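Local coordinates for Ig domain protein, group 2 domain protein (Shewanella frigidimarina, PDB 6BG8) that binds ice crystals and inhibits their growth, attaching the bacterium to ice, this chain being the C-terminal ice-binding domain of the longer adhesin, at residues N107-I117 against R126-D134. Numbering follows the deposited sequence. Where two conformers were deposited one is given.
With SO4 (sulfate ion), chain C.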
ATOM      1  N   ASN A 107       1.066  -7.162 -18.425  1.00  6.90           N
ATOM      2  CA  ASN A 107      -0.038  -6.220 -18.307  1.00  7.85           C
ATOM      3  C   ASN A 107      -0.869  -6.233 -19.594  1.00  7.57           C
ATOM      4  O   ASN A 107      -0.314  -6.413 -20.687  1.00  8.96           O
ATOM      5  CB  ASN A 107       0.519  -4.818 -18.027  1.00  8.47           C
ATOM      6  CG  ASN A 107      -0.563  -3.785 -17.812  1.00  7.14           C
ATOM      7  OD1 ASN A 107      -1.067  -3.194 -18.764  1.00  6.88           O
ATOM      8  ND2 ASN A 107      -0.927  -3.555 -16.551  1.00  8.01           N
ATOM      9  N   PRO A 108      -2.191  -6.058 -19.510  1.00 10.50           N
ATOM     10  CA  PRO A 108      -3.014  -6.159 -20.728  1.00 11.40           C
ATOM     11  C   PRO A 108      -2.669  -5.139 -21.801  1.00 12.61           C
ATOM     12  O   PRO A 108      -2.880  -5.426 -22.987  1.00  8.76           O
ATOM     13  CB  PRO A 108      -4.443  -5.966 -20.198  1.00  7.82           C
ATOM     14  CG  PRO A 108      -4.379  -6.438 -18.787  1.00 11.41           C
ATOM     15  CD  PRO A 108      -3.023  -6.011 -18.293  1.00  9.94           C
ATOM     16  N   ASN A 109      -2.124  -3.972 -21.441  1.00  8.71           N
ATOM     17  CA  ASN A 109      -1.938  -2.885 -22.398  1.00  8.77           C
ATOM     18  C   ASN A 109      -0.493  -2.434 -22.555  1.00 10.48           C
ATOM     19  O   ASN A 109      -0.242  -1.456 -23.271  1.00 10.85           O
ATOM     20  CB  ASN A 109      -2.796  -1.680 -22.003  1.00  8.42           C
ATOM     21  CG  ASN A 109      -4.263  -1.929 -22.222  1.00  8.45           C
ATOM     22  OD1 ASN A 109      -4.636  -2.911 -22.864  1.00  8.02           O
ATOM     23  ND2 ASN A 109      -5.108  -1.041 -21.705  1.00  7.56           N
ATOM     24  N   ALA A 110       0.466  -3.106 -21.924  1.00  7.23           N
ATOM     25  CA  ALA A 110       1.847  -2.656 -22.020  1.00  8.96           C
ATOM     26  C   ALA A 110       2.784  -3.846 -21.967  1.00  9.96           C
ATOM     27  O   ALA A 110       2.523  -4.829 -21.269  1.00  6.39           O
ATOM     28  CB  ALA A 110       2.200  -1.672 -20.897  1.00  8.44           C
ATOM     29  N   ALA A 111       3.893  -3.735 -22.696  1.00  7.83           N
ATOM     30  CA  ALA A 111       4.912  -4.773 -22.700  1.00  8.71           C
ATOM     31  C   ALA A 111       5.785  -4.668 -21.455  1.00  9.81           C
ATOM     32  O   ALA A 111       6.081  -3.574 -20.967  1.00 13.13           O
ATOM     33  CB  ALA A 111       5.778  -4.671 -23.957  1.00  9.74           C
ATOM     34  N   THR A 112       6.209  -5.825 -20.955  1.00  4.52           N
ATOM     35  CA  THR A 112       7.010  -5.898 -19.738  1.00  6.84           C
ATOM     36  C   THR A 112       8.466  -5.502 -19.983  1.00 11.33           C
ATOM     37  O   THR A 112       9.086  -5.922 -20.965  1.00 11.27           O
ATOM     38  CB  THR A 112       6.949  -7.318 -19.174  1.00  7.13           C
ATOM     39  OG1 THR A 112       5.580  -7.728 -19.053  1.00  8.63           O
ATOM     40  CG2 THR A 112       7.609  -7.377 -17.819  1.00  7.79           C
ATOM     41  N   GLN A 113       9.008  -4.700 -19.069  1.00  9.31           N
ATOM     42  CA  GLN A 113      10.412  -4.319 -19.037  1.00 11.09           C
ATOM     43  C   GLN A 113      11.098  -4.974 -17.845  1.00  9.31           C
ATOM     44  O   GLN A 113      10.450  -5.452 -16.907  1.00  9.30           O
ATOM     45  CB  GLN A 113      10.574  -2.797 -18.941  1.00  9.33           C
ATOM     46  CG  GLN A 113       9.830  -2.020 -19.999  1.00 10.97           C
ATOM     47  CD  GLN A 113      10.017  -0.525 -19.851  1.00 16.30           C
ATOM     48  OE1 GLN A 113       9.042   0.222 -19.741  1.00 16.01           O
ATOM     49  NE2 GLN A 113      11.276  -0.078 -19.843  1.00  9.98           N
ATOM     50  N   VAL A 114      12.426  -4.987 -17.887  1.00  6.79           N
ATOM     51  CA  VAL A 114      13.207  -5.541 -16.787  1.00 12.40           C
ATOM     52  C   VAL A 114      13.239  -4.541 -15.642  1.00 10.06           C
ATOM     53  O   VAL A 114      13.567  -3.361 -15.836  1.00 10.15           O
ATOM     54  CB  VAL A 114      14.634  -5.890 -17.242  1.00  9.15           C
ATOM     55  CG1 VAL A 114      15.492  -6.243 -16.022  1.00  8.62           C
ATOM     56  CG2 VAL A 114      14.626  -7.023 -18.262  1.00 11.28           C
ATOM     57  N   CYS A 115      12.909  -5.015 -14.440  1.00  7.71           N
ATOM     58  CA  CYS A 115      13.093  -4.229 -13.225  1.00  8.61           C
ATOM     59  C   CYS A 115      14.516  -4.426 -12.724  1.00  7.42           C
ATOM     60  O   CYS A 115      14.897  -5.563 -12.409  1.00  9.11           O
ATOM     61  CB  CYS A 115      12.107  -4.651 -12.142  1.00  4.38           C
ATOM     62  SG  CYS A 115      12.187  -3.602 -10.638  1.00  9.86           S
ATOM     63  N   PRO A 116      15.324  -3.373 -12.634  1.00  6.91           N
ATOM     64  CA  PRO A 116      16.660  -3.518 -12.043  1.00  8.00           C
ATOM     65  C   PRO A 116      16.565  -3.965 -10.595  1.00 10.68           C
ATOM     66  O   PRO A 116      15.616  -3.636  -9.887  1.00  9.17           O
ATOM     67  CB  PRO A 116      17.247  -2.106 -12.141  1.00  8.81           C
ATOM     68  CG  PRO A 116      16.467  -1.461 -13.259  1.00 14.46           C
ATOM     69  CD  PRO A 116      15.078  -2.002 -13.104  1.00  9.23           C
ATOM     70  N   ILE A 117      17.577  -4.707 -10.142  1.00  8.50           N
ATOM     71  CA  ILE A 117      17.525  -5.168  -8.752  1.00  7.04           C
ATOM     72  C   ILE A 117      17.961  -4.099  -7.762  1.00  7.41           C
ATOM     73  O   ILE A 117      17.747  -4.268  -6.551  1.00  8.45           O
ATOM     74  CB  ILE A 117      18.343  -6.458  -8.552  1.00  9.90           C
ATOM     75  CG1 ILE A 117      19.807  -6.257  -8.946  1.00 10.97           C
ATOM     76  CG2 ILE A 117      17.701  -7.592  -9.353  1.00  9.05           C
ATOM     77  CD1 ILE A 117      20.720  -7.415  -8.549  1.00 11.00           C
ATOM     78  N   ARG A 126       7.200   5.641 -17.267  0.53  7.18           N
ATOM     79  CA  ARG A 126       6.083   4.752 -16.988  0.53  8.27           C
ATOM     80  C   ARG A 126       6.270   3.415 -17.695  0.53  7.66           C
ATOM     81  O   ARG A 126       7.015   3.288 -18.674  0.53  7.50           O
ATOM     82  CB  ARG A 126       4.766   5.393 -17.414  0.53  8.27           C
ATOM     83  CG  ARG A 126       4.539   5.385 -18.897  0.53  8.73           C
ATOM     84  CD  ARG A 126       3.751   6.609 -19.283  0.53 10.37           C
ATOM     85  NE  ARG A 126       3.181   6.507 -20.615  0.53  9.05           N
ATOM     86  CZ  ARG A 126       2.125   7.200 -21.021  0.53 12.08           C
ATOM     87  NH1 ARG A 126       1.520   8.039 -20.186  0.53  6.92           N
ATOM     88  NH2 ARG A 126       1.671   7.041 -22.258  0.53  9.41           N
ATOM     89  N   GLY A 127       5.591   2.408 -17.183  1.00  5.28           N
ATOM     90  CA  GLY A 127       5.696   1.081 -17.736  1.00  6.00           C
ATOM     91  C   GLY A 127       5.522   0.044 -16.648  1.00  9.49           C
ATOM     92  O   GLY A 127       5.150   0.357 -15.519  1.00  7.72           O
ATOM     93  N   VAL A 128       5.820  -1.197 -17.031  1.00  8.30           N
ATOM     94  CA  VAL A 128       5.729  -2.383 -16.186  1.00  5.57           C
ATOM     95  C   VAL A 128       7.127  -2.957 -16.053  1.00  6.85           C
ATOM     96  O   VAL A 128       7.734  -3.355 -17.057  1.00  9.65           O
ATOM     97  CB  VAL A 128       4.792  -3.442 -16.785  1.00  6.67           C
ATOM     98  CG1 VAL A 128       4.787  -4.701 -15.897  1.00  7.56           C
ATOM     99  CG2 VAL A 128       3.396  -2.880 -16.972  1.00  5.35           C
ATOM    100  N   TYR A 129       7.623  -3.030 -14.821  1.00  7.16           N
ATOM    101  CA  TYR A 129       8.987  -3.464 -14.546  1.00  6.72           C
ATOM    102  C   TYR A 129       8.941  -4.723 -13.700  1.00  7.03           C
ATOM    103  O   TYR A 129       8.452  -4.695 -12.565  1.00  6.78           O
ATOM    104  CB  TYR A 129       9.767  -2.349 -13.836  1.00  6.28           C
ATOM    105  CG  TYR A 129       9.890  -1.103 -14.673  1.00  5.90           C
ATOM    106  CD1 TYR A 129       8.917  -0.110 -14.630  1.00  7.24           C
ATOM    107  CD2 TYR A 129      10.955  -0.934 -15.550  1.00 11.04           C
ATOM    108  CE1 TYR A 129       9.022   1.024 -15.406  1.00  6.69           C
ATOM    109  CE2 TYR A 129      11.070   0.207 -16.330  1.00  9.57           C
ATOM    110  CZ  TYR A 129      10.097   1.184 -16.253  1.00  7.87           C
ATOM    111  OH  TYR A 129      10.193   2.316 -17.033  1.00 11.79           O
ATOM    112  N   LYS A 130       9.450  -5.823 -14.253  1.00  5.74           N
ATOM    113  CA  LYS A 130       9.328  -7.143 -13.644  1.00  4.86           C
ATOM    114  C   LYS A 130      10.704  -7.732 -13.369  1.00  8.49           C
ATOM    115  O   LYS A 130      11.630  -7.579 -14.173  1.00  8.70           O
ATOM    116  CB  LYS A 130       8.538  -8.082 -14.554  1.00  3.49           C
ATOM    117  CG  LYS A 130       8.257  -9.453 -13.954  1.00  5.52           C
ATOM    118  CD  LYS A 130       7.494 -10.297 -14.965  1.00  7.49           C
ATOM    119  CE  LYS A 130       7.393 -11.762 -14.535  1.00 10.07           C
ATOM    120  NZ  LYS A 130       6.728 -11.920 -13.207  1.00 12.64           N
ATOM    121  N   THR A 131      10.829  -8.389 -12.217  1.00  7.01           N
ATOM    122  CA  THR A 131      11.983  -9.218 -11.909  1.00  8.28           C
ATOM    123  C   THR A 131      11.517 -10.321 -10.980  1.00 10.35           C
ATOM    124  O   THR A 131      10.571 -10.140 -10.208  1.00  7.65           O
ATOM    125  CB  THR A 131      13.131  -8.436 -11.257  1.00 10.17           C
ATOM    126  OG1 THR A 131      14.237  -9.321 -10.997  1.00  6.51           O
ATOM    127  CG2 THR A 131      12.676  -7.812  -9.958  1.00 10.03           C
ATOM    128  N   ALA A 132      12.182 -11.469 -11.073  1.00  7.93           N
ATOM    129  CA  ALA A 132      11.907 -12.590 -10.186  1.00  4.07           C
ATOM    130  C   ALA A 132      12.745 -12.550  -8.911  1.00  5.85           C
ATOM    131  O   ALA A 132      12.477 -13.324  -7.980  1.00  9.12           O
ATOM    132  CB  ALA A 132      12.140 -13.909 -10.936  1.00  7.79           C
ATOM    133  N   ALA A 133      13.723 -11.648  -8.832  1.00  9.86           N
ATOM    134  CA  ALA A 133      14.629 -11.576  -7.697  1.00  7.67           C
ATOM    135  C   ALA A 133      14.100 -10.576  -6.670  1.00  8.19           C
ATOM    136  O   ALA A 133      12.977 -10.080  -6.780  1.00  8.78           O
ATOM    137  CB  ALA A 133      16.031 -11.211  -8.177  1.00  8.25           C
ATOM    138  N   ASP A 134      14.906 -10.291  -5.643  1.00  6.57           N
ATOM    139  CA  ASP A 134      14.626  -9.200  -4.716  1.00  6.97           C
ATOM    140  C   ASP A 134      15.097  -7.877  -5.310  1.00  5.36           C
ATOM    141  O   ASP A 134      16.043  -7.831  -6.107  1.00  8.11           O
ATOM    142  CB  ASP A 134      15.339  -9.403  -3.368  1.00  7.09           C
ATOM    143  CG  ASP A 134      15.140 -10.785  -2.782  1.00 10.39           C
ATOM    144  OD1 ASP A 134      13.983 -11.217  -2.636  1.00  8.22           O
ATOM    145  OD2 ASP A 134      16.151 -11.437  -2.442  1.00 13.94           O
TER
HETATM  146  S   SO4 C 301       4.695   4.584 -23.227  0.52 18.99           S
HETATM  147  O1  SO4 C 301       3.274   4.851 -23.408  0.52 18.49           O
HETATM  148  O2  SO4 C 301       5.072   3.293 -23.790  0.52 16.78           O
HETATM  149  O3  SO4 C 301       5.423   5.725 -23.760  0.52 23.97           O
HETATM  150  O4  SO4 C 301       5.099   4.474 -21.846  0.52 19.39           O
HETATM  151  O   HOH W   1       6.343  -1.217 -19.886  1.00  8.90           O
HETATM  152  O   HOH W   2      11.702   2.571 -19.901  1.00 25.54           O
HETATM  153  O   HOH W   3      15.969  -7.979 -12.682  1.00 10.66           O
HETATM  154  O   HOH W   4      18.214  -6.636  -4.671  1.00 10.53           O
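Paired in parallel register on one face of the sheet, Gln113 and Tyr129 share a first torsion (chi1 -53° for Gln113) that sets CG beside the backbone N, and the two side chains run alongside each other. The Gln113 amide comes obliquely to the ring, the planes 46° apart, with NE2 3.5 Å from Tyr129 CE2. A water bridges Gln113 NE2 to Tyr129 OH, and that hydroxyl is also hydrogen-bonded to the backbone O of Thr125. At the ring's edge and in its plane sits Val114 O, 3.6 Å from Tyr129 CD2.

Three backbone hydrogen bonds establish the parallel pairing: Gln113 N to Val128 O (2.7 Å), Lys130 N to Gln113 O and Cys115 N to Lys130 O. The last is straight at its hydrogen, yet its donor stands 56° out of the carbonyl plane. Toward the N-terminal side, where the chains diverge, a water takes over, accepting from Val128 N and donating to Ala111 O and Gln113 OE1.

Beside Val128, Thr112 CG2 presses tightly on Lys130 CB at 3.5 Å, while Val128 CG2 reaches Asn107 CB (3.6 Å). At the C-terminal end of strand 127-131, a further water links Cys115 O with Thr131 OG1.

Strand 127-131 pairs in turn with strand 154-158, where Phe156 meets the Tyr129 ring. Such stacking of parallel strands on successive turns is characteristic of the beta-solenoid of DUF3494 ice-binding proteins, here near one end.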